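Local coordinates for protein 6-aminohexanoate-dimer hydrolase (Bacillus anthracis, PDB 4GB7) that probably hydrolyses the amide bond of 6-aminohexanoate dimers, as a serine hydrolase of the beta-lactamase family, at residues 181-184 and 185-189; 353-357 and 358-362; 240-243 and 244-247; 333-336 and 337-341. All coordinates share one frame; numbering follows the deposited sequence.

In the fold
The four contacts illustrate how one chain segment folds back on its close neighbours, and how the chemistry follows the place in the fold. Contact 2, the hairpin 353-362, is the buried one and relies on aromatic rings as well as strand bonds. Contacts 1 and 4 are partly buried: contact 1 is a complete short helix with both its caps, contact 4 the C-terminal end of helix 332-338. The first presents polar side chains and two selenomethionines to the hairpin, the second mainly isoleucine and valine, yet contacts 1 and 4 themselves stay about 7 Å apart at their nearest atoms. Contact 3, a surface turn, depends on one carbonyl oxygen; it meets contact 1 through its backbone and the hairpin through Phe247.

Contact 1 (181-184 and 185-189); sequences TLQQ and LMDMQ
Gln183 and Asp187, one helical turn apart, are joined by a side-chain hydrogen bond from NE2 of Gln183 to OD2 of Asp187 (3.0 Å). The bond lies close to the amide plane of Gln183 but comes down on OD2 from above the carboxylate plane, the two planes being 44° apart. With CG anti to the backbone N (chi1 -167°) and a bend at the next torsion, the Gln183 chain curls forward along the helix to meet its partner. Both groups bond further: Gln183 NE2 to Asn357 OD1, and Asp187 OD1 to both Asn357 N and His356 ND1, tying this helix end to the hairpin turn.

At the start of the helix, Thr181 and Gln184 form a capping box: Gln184 N donates to Thr181 OG1 (3.1 Å), and Thr181 N returns a bond to Gln184 OE1 (3.0 Å). The other end closes in a Schellman motif, with Met188 as C-prime residue at positive phi (58°); Gln189 N reaches Gln184 O at 2.9 Å, and Met188 N reaches Leu185 O.

Between the caps, Met186 N bonds Leu182 O (2.8 Å). Met186, a selenomethionine, packs into the interior against Leu257 and Ile150.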
loop_
_atom_site.group_PDB
_atom_site.type_symbol
_atom_site.label_atom_id
_atom_site.label_comp_id
_atom_site.label_asym_id
_atom_site.label_seq_id
_atom_site.Cartn_x
_atom_site.Cartn_y
_atom_site.Cartn_z
ATOM N N THR A 181 0.755 -17.893 -12.460
ATOM C CA THR A 181 1.489 -17.001 -13.358
ATOM C C THR A 181 1.729 -15.686 -12.655
ATOM O O THR A 181 1.022 -15.340 -11.695
ATOM C CB THR A 181 0.772 -16.692 -14.698
ATOM O OG1 THR A 181 -0.442 -15.960 -14.453
ATOM C CG2 THR A 181 0.490 -17.959 -15.542
ATOM N N LEU A 182 2.708 -14.938 -13.152
ATOM C CA LEU A 182 2.985 -13.634 -12.586
ATOM C C LEU A 182 1.754 -12.728 -12.678
ATOM O O LEU A 182 1.460 -11.999 -11.718
ATOM C CB LEU A 182 4.176 -12.974 -13.245
ATOM C CG LEU A 182 5.518 -13.408 -12.691
ATOM C CD1 LEU A 182 5.775 -14.907 -12.794
ATOM C CD2 LEU A 182 6.626 -12.606 -13.355
ATOM N N GLN A 183 1.064 -12.762 -13.815
ATOM C CA GLN A 183 -0.146 -11.991 -14.014
ATOM C C GLN A 183 -1.228 -12.343 -12.987
ATOM O O GLN A 183 -1.871 -11.440 -12.440
ATOM C CB GLN A 183 -0.651 -12.070 -15.467
ATOM C CG GLN A 183 -1.733 -11.025 -15.760
ATOM C CD GLN A 183 -1.232 -9.593 -15.584
ATOM O OE1 GLN A 183 -0.267 -9.184 -16.200
ATOM N NE2 GLN A 183 -1.916 -8.819 -14.750
ATOM N N GLN A 184 -1.424 -13.633 -12.730
ATOM C CA GLN A 184 -2.349 -14.087 -11.659
ATOM C C GLN A 184 -2.010 -13.522 -10.300
ATOM O O GLN A 184 -2.911 -13.099 -9.531
ATOM C CB GLN A 184 -2.466 -15.620 -11.656
ATOM C CG GLN A 184 -3.246 -16.077 -12.883
ATOM C CD GLN A 184 -3.080 -17.589 -13.189
ATOM O OE1 GLN A 184 -2.197 -18.295 -12.598
ATOM N NE2 GLN A 184 -3.885 -18.086 -14.116
ATOM N N LEU A 185 -0.718 -13.496 -9.994
ATOM C CA LEU A 185 -0.232 -12.897 -8.738
ATOM C C LEU A 185 -0.524 -11.392 -8.710
ATOM O O LEU A 185 -1.088 -10.840 -7.692
ATOM C CB LEU A 185 1.258 -13.186 -8.540
ATOM C CG LEU A 185 1.662 -14.635 -8.329
ATOM C CD1 LEU A 185 3.149 -14.863 -8.599
ATOM C CD2 LEU A 185 1.340 -15.166 -6.943
HETATM N N MSE A 186 -0.136 -10.717 -9.782
HETATM C CA MSE A 186 -0.420 -9.272 -9.967
HETATM C C MSE A 186 -1.903 -8.914 -9.756
HETATM O O MSE A 186 -2.239 -7.856 -9.168
HETATM C CB MSE A 186 0.036 -8.812 -11.358
HETATM C CG MSE A 186 1.540 -8.709 -11.556
HETATM SE SE MSE A 186 2.209 -7.148 -10.637
HETATM C CE MSE A 186 2.022 -5.965 -12.124
ATOM N N ASP A 187 -2.794 -9.807 -10.202
ATOM C CA ASP A 187 -4.231 -9.572 -10.108
ATOM C C ASP A 187 -4.902 -10.185 -8.871
ATOM O O ASP A 187 -6.146 -10.187 -8.789
ATOM C CB ASP A 187 -4.930 -10.060 -11.397
ATOM C CG ASP A 187 -4.605 -9.181 -12.610
ATOM O OD1 ASP A 187 -4.310 -7.992 -12.399
ATOM O OD2 ASP A 187 -4.582 -9.701 -13.743
HETATM N N MSE A 188 -4.114 -10.735 -7.948
HETATM C CA MSE A 188 -4.656 -11.302 -6.729
HETATM C C MSE A 188 -5.685 -12.415 -7.056
HETATM O O MSE A 188 -6.749 -12.477 -6.523
HETATM C CB MSE A 188 -5.253 -10.202 -5.843
HETATM C CG MSE A 188 -4.189 -9.411 -5.173
HETATM SE SE MSE A 188 -3.007 -10.281 -4.017
HETATM C CE MSE A 188 -2.382 -8.713 -3.080
ATOM N N GLN A 189 -5.316 -13.300 -7.965
ATOM C CA GLN A 189 -6.165 -14.404 -8.329
ATOM C C GLN A 189 -5.595 -15.785 -7.888
ATOM O O GLN A 189 -5.908 -16.842 -8.477
ATOM C CB GLN A 189 -6.446 -14.366 -9.811
ATOM C CG GLN A 189 -7.325 -13.211 -10.255
ATOM C CD GLN A 189 -7.382 -13.076 -11.743
ATOM O OE1 GLN A 189 -6.610 -13.706 -12.467
ATOM N NE2 GLN A 189 -8.315 -12.279 -12.225
#

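Contact 2 (353-357 and 358-362); sequences ISYHN and QWWIP
The ring of Tyr355 turns an edge to the face of Trp360 in a T-shaped pair, with planes at 87° and the phenol centroid 5.0 Å from that of the five-membered ring. CD2 of Tyr355 sits over the middle of the indole, 3.7 Å from CD2 of Trp360, while CG2 of Ile353 meets the indole edge in its plane, 3.9 Å from CE3 of Trp360. One face of the Tyr355 ring carries the carbonyl oxygen of Trp359, displaced toward the rim. The CG of Tyr355 is anti to its own N (chi1 -173°), which lays the ring along the hairpin toward Gln358, whose CA is 3.3 Å from the Tyr355 hydroxyl. Asn357 ND2 lies 3.1 Å above the centre of the His356 ring, whose ND1 bonds Asp187 OD1.

These side chains ride on a two-stranded antiparallel hairpin closed by a type I' turn from His356 to Trp359. Ser354 with Ile361 and His356 with Trp359 are its hydrogen-bonded pairs; Ser354 N meets Ile361 O almost straight, at 177°. Tyr355 and Trp360 make the non-hydrogen-bonded pair between them. On the other face, Ile361 CD1 touches His356 CB.

A water 2.6 Å from Tyr355 OH donates to the backbone O of Gln358, linking phenol to turn. The Gln358 side chain, bonded to Thr254 OG1 and Met186 O, touches Lys143, in a sequence consistent with the SxxK motif of the beta-lactamase clan, which implies that the turn borders the probable active site.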
loop_
_atom_site.group_PDB
_atom_site.type_symbol
_atom_site.label_atom_id
_atom_site.label_comp_id
_atom_site.label_asym_id
_atom_site.label_seq_id
_atom_site.Cartn_x
_atom_site.Cartn_y
_atom_site.Cartn_z
ATOM N N ILE A 353 -16.507 -3.232 -8.077
ATOM C CA ILE A 353 -15.075 -2.940 -7.828
ATOM C C ILE A 353 -14.225 -3.991 -8.540
ATOM O O ILE A 353 -14.553 -5.181 -8.532
ATOM C CB ILE A 353 -14.754 -2.967 -6.303
ATOM C CG1 ILE A 353 -15.561 -1.878 -5.598
ATOM C CG2 ILE A 353 -13.253 -2.769 -6.018
ATOM C CD1 ILE A 353 -15.515 -2.020 -4.075
ATOM N N SER A 354 -13.155 -3.538 -9.158
ATOM C CA SER A 354 -12.209 -4.416 -9.828
ATOM C C SER A 354 -10.841 -4.243 -9.214
ATOM O O SER A 354 -10.628 -3.351 -8.396
ATOM C CB SER A 354 -12.129 -4.138 -11.319
ATOM O OG SER A 354 -13.363 -4.305 -11.963
ATOM N N TYR A 355 -9.915 -5.104 -9.630
ATOM C CA TYR A 355 -8.550 -5.070 -9.108
ATOM C C TYR A 355 -7.604 -5.523 -10.216
ATOM O O TYR A 355 -7.840 -6.568 -10.832
ATOM C CB TYR A 355 -8.421 -6.006 -7.946
ATOM C CG TYR A 355 -7.104 -5.966 -7.182
ATOM C CD1 TYR A 355 -5.985 -6.642 -7.630
ATOM C CD2 TYR A 355 -6.995 -5.237 -5.974
ATOM C CE1 TYR A 355 -4.807 -6.662 -6.884
ATOM C CE2 TYR A 355 -5.819 -5.236 -5.241
ATOM C CZ TYR A 355 -4.717 -5.911 -5.708
ATOM O OH TYR A 355 -3.580 -5.965 -4.945
ATOM N N HIS A 356 -6.546 -4.752 -10.445
ATOM C CA HIS A 356 -5.598 -5.049 -11.517
ATOM C C HIS A 356 -4.216 -4.573 -11.111
ATOM O O HIS A 356 -4.044 -3.414 -10.726
ATOM C CB HIS A 356 -6.046 -4.365 -12.810
ATOM C CG HIS A 356 -5.333 -4.863 -14.061
ATOM N ND1 HIS A 356 -4.775 -6.098 -14.153
ATOM C CD2 HIS A 356 -5.166 -4.268 -15.290
ATOM C CE1 HIS A 356 -4.235 -6.254 -15.370
ATOM N NE2 HIS A 356 -4.491 -5.152 -16.082
ATOM N N ASN A 357 -3.223 -5.463 -11.167
ATOM C CA ASN A 357 -1.824 -5.105 -10.977
ATOM C C ASN A 357 -1.522 -4.338 -9.686
ATOM O O ASN A 357 -0.754 -3.373 -9.654
ATOM C CB ASN A 357 -1.356 -4.321 -12.233
ATOM C CG ASN A 357 -1.408 -5.179 -13.493
ATOM O OD1 ASN A 357 -1.254 -6.407 -13.413
ATOM N ND2 ASN A 357 -1.651 -4.541 -14.652
ATOM N N GLN A 358 -2.131 -4.816 -8.619
ATOM C CA GLN A 358 -1.949 -4.341 -7.246
ATOM C C GLN A 358 -2.761 -3.101 -6.903
ATOM O O GLN A 358 -2.629 -2.576 -5.791
ATOM C CB GLN A 358 -0.477 -4.225 -6.823
ATOM C CG GLN A 358 0.380 -5.484 -7.123
ATOM C CD GLN A 358 0.045 -6.660 -6.206
ATOM O OE1 GLN A 358 0.526 -6.741 -5.073
ATOM N NE2 GLN A 358 -0.744 -7.622 -6.726
ATOM N N TRP A 359 -3.607 -2.653 -7.839
ATOM C CA TRP A 359 -4.494 -1.471 -7.632
ATOM C C TRP A 359 -5.997 -1.821 -7.615
ATOM O O TRP A 359 -6.486 -2.666 -8.379
ATOM C CB TRP A 359 -4.286 -0.444 -8.744
ATOM C CG TRP A 359 -2.945 0.201 -8.709
ATOM C CD1 TRP A 359 -1.780 -0.220 -9.350
ATOM C CD2 TRP A 359 -2.614 1.450 -8.083
ATOM N NE1 TRP A 359 -0.774 0.639 -9.114
ATOM C CE2 TRP A 359 -1.219 1.675 -8.348
ATOM C CE3 TRP A 359 -3.312 2.371 -7.284
ATOM C CZ2 TRP A 359 -0.535 2.764 -7.847
ATOM C CZ3 TRP A 359 -2.621 3.470 -6.808
ATOM C CH2 TRP A 359 -1.250 3.667 -7.087
ATOM N N TRP A 360 -6.735 -1.161 -6.727
ATOM C CA TRP A 360 -8.197 -1.214 -6.686
ATOM C C TRP A 360 -8.773 -0.194 -7.645
ATOM O O TRP A 360 -8.260 0.942 -7.776
ATOM C CB TRP A 360 -8.751 -0.905 -5.296
ATOM C CG TRP A 360 -8.223 -1.807 -4.195
ATOM C CD1 TRP A 360 -7.043 -1.682 -3.503
ATOM C CD2 TRP A 360 -8.852 -3.035 -3.666
ATOM N NE1 TRP A 360 -6.896 -2.693 -2.594
ATOM C CE2 TRP A 360 -7.961 -3.542 -2.643
ATOM C CE3 TRP A 360 -10.034 -3.731 -3.948
ATOM C CZ2 TRP A 360 -8.240 -4.687 -1.938
ATOM C CZ3 TRP A 360 -10.332 -4.857 -3.189
ATOM C CH2 TRP A 360 -9.456 -5.339 -2.221
ATOM N N ILE A 361 -9.857 -0.595 -8.304
ATOM C CA ILE A 361 -10.550 0.240 -9.277
ATOM C C ILE A 361 -12.005 0.262 -8.890
ATOM O O ILE A 361 -12.752 -0.689 -9.205
ATOM C CB ILE A 361 -10.384 -0.324 -10.709
ATOM C CG1 ILE A 361 -8.919 -0.473 -11.049
ATOM C CG2 ILE A 361 -11.110 0.552 -11.711
ATOM C CD1 ILE A 361 -8.644 -1.434 -12.172
ATOM N N PRO A 362 -12.421 1.310 -8.141
ATOM C CA PRO A 362 -13.781 1.333 -7.614
ATOM C C PRO A 362 -14.886 1.551 -8.644
ATOM O O PRO A 362 -16.050 1.412 -8.310
ATOM C CB PRO A 362 -13.751 2.558 -6.659
ATOM C CG PRO A 362 -12.660 3.446 -7.178
ATOM C CD PRO A 362 -11.623 2.434 -7.632
HETATM O O HOH W 1 -3.157 -3.893 -3.388
#

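Contact 3 (240-243 and 244-247); sequences TAPP and GSVF
A type II beta turn from Pro242 to Ser245 reverses the chain just beyond strand 238-241, with Pro243 and Gly244 at its two central positions. Proline suits the first of these because its ring already holds phi near the -64° found here. Gly244 takes a positive phi of 93°, the conformation of the third residue in this turn and one that glycine adopts readily; with no side chain, it also keeps clear of the carbonyl oxygen of Pro243.

The turn is closed by one acceptor, Pro242 O, which receives two bonds from Ser245. The backbone N of Ser245 donates at 3.1 Å to Pro242 O, tilted from the carbonyl plane. The hydroxyl adds a shorter bond, Ser245 OG to Pro242 O at 2.7 Å, lying in the carbonyl plane on a lone pair. A chi1 of 71° sets OG between the N and the carbonyl carbon of its own residue, folding it back across the turn. From there OG also touches carbon: Ser245 OG is 3.6 Å from Pro242 CD and 3.7 Å from Ala241 CB.

The turn lies at the surface. Before it, Thr240 pairs through its backbone with Ser191 of strand 191-193; within it, Gly244 N bonds Gln189 O beyond helix 182-186; after it, Phe247 packs against Met188 and meets the Tyr355 ring of hairpin 354-361, before helix 251-265 begins.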
loop_
_atom_site.group_PDB
_atom_site.type_symbol
_atom_site.label_atom_id
_atom_site.label_comp_id
_atom_site.label_asym_id
_atom_site.label_seq_id
_atom_site.Cartn_x
_atom_site.Cartn_y
_atom_site.Cartn_z
ATOM N N THR A 240 -6.668 -23.291 -2.344
ATOM C CA THR A 240 -8.066 -23.462 -2.048
ATOM C C THR A 240 -8.941 -23.255 -3.275
ATOM O O THR A 240 -10.103 -23.556 -3.241
ATOM C CB THR A 240 -8.504 -22.496 -0.943
ATOM O OG1 THR A 240 -8.249 -21.166 -1.351
ATOM C CG2 THR A 240 -7.744 -22.783 0.386
ATOM N N ALA A 241 -8.384 -22.708 -4.349
ATOM C CA ALA A 241 -9.057 -22.657 -5.640
ATOM C C ALA A 241 -8.015 -22.509 -6.727
ATOM O O ALA A 241 -6.883 -22.130 -6.446
ATOM C CB ALA A 241 -10.105 -21.570 -5.726
ATOM N N PRO A 242 -8.391 -22.847 -7.968
ATOM C CA PRO A 242 -7.353 -22.807 -8.979
ATOM C C PRO A 242 -6.870 -21.385 -9.254
ATOM O O PRO A 242 -7.671 -20.442 -9.236
ATOM C CB PRO A 242 -8.040 -23.412 -10.215
ATOM C CG PRO A 242 -9.092 -24.292 -9.641
ATOM C CD PRO A 242 -9.600 -23.541 -8.442
ATOM N N PRO A 243 -5.584 -21.240 -9.557
ATOM C CA PRO A 243 -5.112 -19.892 -9.843
ATOM C C PRO A 243 -5.769 -19.289 -11.094
ATOM O O PRO A 243 -5.980 -19.961 -12.126
ATOM C CB PRO A 243 -3.603 -20.074 -9.998
ATOM C CG PRO A 243 -3.415 -21.482 -10.375
ATOM C CD PRO A 243 -4.486 -22.234 -9.640
ATOM N N GLY A 244 -6.158 -18.031 -10.989
ATOM C CA GLY A 244 -6.860 -17.374 -12.060
ATOM C C GLY A 244 -8.370 -17.454 -11.948
ATOM O O GLY A 244 -9.086 -16.720 -12.649
ATOM N N SER A 245 -8.887 -18.297 -11.049
ATOM C CA SER A 245 -10.319 -18.616 -11.062
ATOM C C SER A 245 -11.205 -17.596 -10.377
ATOM O O SER A 245 -12.384 -17.452 -10.749
ATOM C CB SER A 245 -10.562 -20.006 -10.476
ATOM O OG SER A 245 -10.352 -20.045 -9.085
ATOM N N VAL A 246 -10.648 -16.888 -9.397
ATOM C CA VAL A 246 -11.400 -15.886 -8.624
ATOM C C VAL A 246 -10.409 -14.936 -7.936
ATOM O O VAL A 246 -9.271 -15.304 -7.689
ATOM C CB VAL A 246 -12.300 -16.536 -7.550
ATOM C CG1 VAL A 246 -11.461 -17.247 -6.481
ATOM C CG2 VAL A 246 -13.260 -15.524 -6.946
ATOM N N PHE A 247 -10.872 -13.745 -7.611
ATOM C CA PHE A 247 -10.110 -12.816 -6.794
ATOM C C PHE A 247 -10.022 -13.335 -5.358
ATOM O O PHE A 247 -11.046 -13.700 -4.755
ATOM C CB PHE A 247 -10.765 -11.430 -6.824
ATOM C CG PHE A 247 -10.122 -10.413 -5.920
ATOM C CD1 PHE A 247 -9.005 -9.742 -6.331
ATOM C CD2 PHE A 247 -10.668 -10.099 -4.681
ATOM C CE1 PHE A 247 -8.423 -8.767 -5.548
ATOM C CE2 PHE A 247 -10.064 -9.131 -3.868
ATOM C CZ PHE A 247 -8.949 -8.454 -4.313
#

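Contact 4 (333-336 and 337-341); sequences ITED and IKNVQ
Ile333 and Ile337, one turn apart, run alongside each other on one flank of helix 332-338. The delta carbon of Ile337 does the touching: CD1 is 4.0 Å from Ile333 CG2, and it also crowds the backbone, 3.2 Å from Ile333 O. On the adjoining flank, Lys338 runs back over Thr334, its CG 3.3 Å from Thr334 O and its CE reaching 4.2 Å from Thr334 CB. The lysine chain bends at chi3 (-67°), which brings its end back toward the threonine. At the helix end, a methyl group of Val340, CG2, rests 3.3 Å from Asp336 O.

Polar contacts form the next layer. Lys338 N donates to Thr334 O at 2.9 Å, a regular helical bond. The following one, Asn339 N to Glu335 O, is more bent (139°), as the helix gives out after Lys338; Val340 N bonds Ile337 O, three residues back instead of four. Side chains at the exposed corner are linked through water, which donates to Asp336 OD1 and accepts from Asn339 ND2, each at 2.8 Å.

Farther out, Asn320 OD1 bonds both Thr334 OG1 and Lys338 NZ, so that one amide oxygen holds the ends of the two neighbouring side chains. The buried flank is covered from several sides: Leu317 of helix 307-318 meets Ile333 and Thr334, Phe369 of strand 369-373 meets Thr334 and Ile337, and the hairpin receives Ile337 on Trp359 and Ile361, and Val340 on Ser354, His356 and Ile361.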
loop_
_atom_site.group_PDB
_atom_site.type_symbol
_atom_site.label_atom_id
_atom_site.label_comp_id
_atom_site.label_asym_id
_atom_site.label_seq_id
_atom_site.Cartn_x
_atom_site.Cartn_y
_atom_site.Cartn_z
ATOM N N ILE A 333 1.046 1.147 -16.812
ATOM C CA ILE A 333 0.516 0.886 -15.486
ATOM C C ILE A 333 -0.806 1.575 -15.369
ATOM O O ILE A 333 -1.834 0.959 -15.096
ATOM C CB ILE A 333 1.453 1.313 -14.315
ATOM C CG1 ILE A 333 2.731 0.486 -14.336
ATOM C CG2 ILE A 333 0.760 1.107 -12.948
ATOM C CD1 ILE A 333 3.879 1.001 -13.499
ATOM N N THR A 334 -0.796 2.868 -15.607
ATOM C CA THR A 334 -2.029 3.633 -15.466
ATOM C C THR A 334 -2.992 3.388 -16.646
ATOM O O THR A 334 -4.213 3.329 -16.437
ATOM C CB THR A 334 -1.716 5.137 -15.324
ATOM O OG1 THR A 334 -1.016 5.581 -16.487
ATOM C CG2 THR A 334 -0.840 5.353 -14.129
ATOM N N GLU A 335 -2.458 3.200 -17.863
ATOM C CA GLU A 335 -3.280 2.971 -19.035
ATOM C C GLU A 335 -4.140 1.725 -18.805
ATOM O O GLU A 335 -5.346 1.720 -19.035
ATOM C CB GLU A 335 -2.419 2.742 -20.303
ATOM C CG GLU A 335 -3.262 2.666 -21.573
ATOM C CD GLU A 335 -2.471 2.492 -22.866
ATOM O OE1 GLU A 335 -1.383 1.885 -22.847
ATOM O OE2 GLU A 335 -2.978 2.940 -23.916
ATOM N N ASP A 336 -3.492 0.655 -18.376
ATOM C CA ASP A 336 -4.182 -0.622 -18.205
ATOM C C ASP A 336 -5.232 -0.551 -17.093
ATOM O O ASP A 336 -6.325 -1.111 -17.220
ATOM C CB ASP A 336 -3.202 -1.753 -17.922
ATOM C CG ASP A 336 -2.365 -2.119 -19.140
ATOM O OD1 ASP A 336 -2.587 -1.541 -20.224
ATOM O OD2 ASP A 336 -1.456 -2.982 -19.000
ATOM N N ILE A 337 -4.913 0.162 -16.024
ATOM C CA ILE A 337 -5.851 0.347 -14.960
ATOM C C ILE A 337 -7.075 1.099 -15.426
ATOM O O ILE A 337 -8.216 0.689 -15.148
ATOM C CB ILE A 337 -5.212 1.046 -13.767
ATOM C CG1 ILE A 337 -4.226 0.085 -13.080
ATOM C CG2 ILE A 337 -6.281 1.534 -12.822
ATOM C CD1 ILE A 337 -3.199 0.776 -12.182
ATOM N N LYS A 338 -6.852 2.197 -16.146
ATOM C CA LYS A 338 -7.958 3.047 -16.603
ATOM C C LYS A 338 -8.842 2.372 -17.638
ATOM O O LYS A 338 -9.988 2.705 -17.761
ATOM C CB LYS A 338 -7.427 4.412 -17.043
ATOM C CG LYS A 338 -6.856 5.180 -15.827
ATOM C CD LYS A 338 -6.419 6.605 -16.150
ATOM C CE LYS A 338 -5.218 6.633 -17.075
ATOM N NZ LYS A 338 -4.632 8.002 -17.202
ATOM N N ASN A 339 -8.325 1.370 -18.322
ATOM C CA ASN A 339 -9.123 0.572 -19.271
ATOM C C ASN A 339 -9.876 -0.629 -18.669
ATOM O O ASN A 339 -10.565 -1.355 -19.403
ATOM C CB ASN A 339 -8.189 0.085 -20.404
ATOM C CG ASN A 339 -7.801 1.191 -21.352
ATOM O OD1 ASN A 339 -8.518 2.187 -21.518
ATOM N ND2 ASN A 339 -6.665 1.027 -21.983
ATOM N N VAL A 340 -9.765 -0.849 -17.352
ATOM C CA VAL A 340 -10.507 -1.935 -16.692
ATOM C C VAL A 340 -11.982 -1.529 -16.565
ATOM O O VAL A 340 -12.313 -0.619 -15.795
ATOM C CB VAL A 340 -9.897 -2.389 -15.322
ATOM C CG1 VAL A 340 -10.731 -3.481 -14.643
ATOM C CG2 VAL A 340 -8.491 -2.923 -15.500
ATOM N N GLN A 341 -12.865 -2.220 -17.294
ATOM C CA GLN A 341 -14.303 -1.905 -17.240
ATOM C C GLN A 341 -15.023 -2.626 -16.107
ATOM O O GLN A 341 -14.512 -3.612 -15.588
ATOM C CB GLN A 341 -14.971 -2.249 -18.567
ATOM C CG GLN A 341 -14.341 -1.479 -19.711
ATOM C CD GLN A 341 -15.296 -1.254 -20.841
ATOM O OE1 GLN A 341 -15.451 -2.107 -21.704
ATOM N NE2 GLN A 341 -15.943 -0.094 -20.846
HETATM O O HOH W 2 -4.945 -1.182 -21.755
#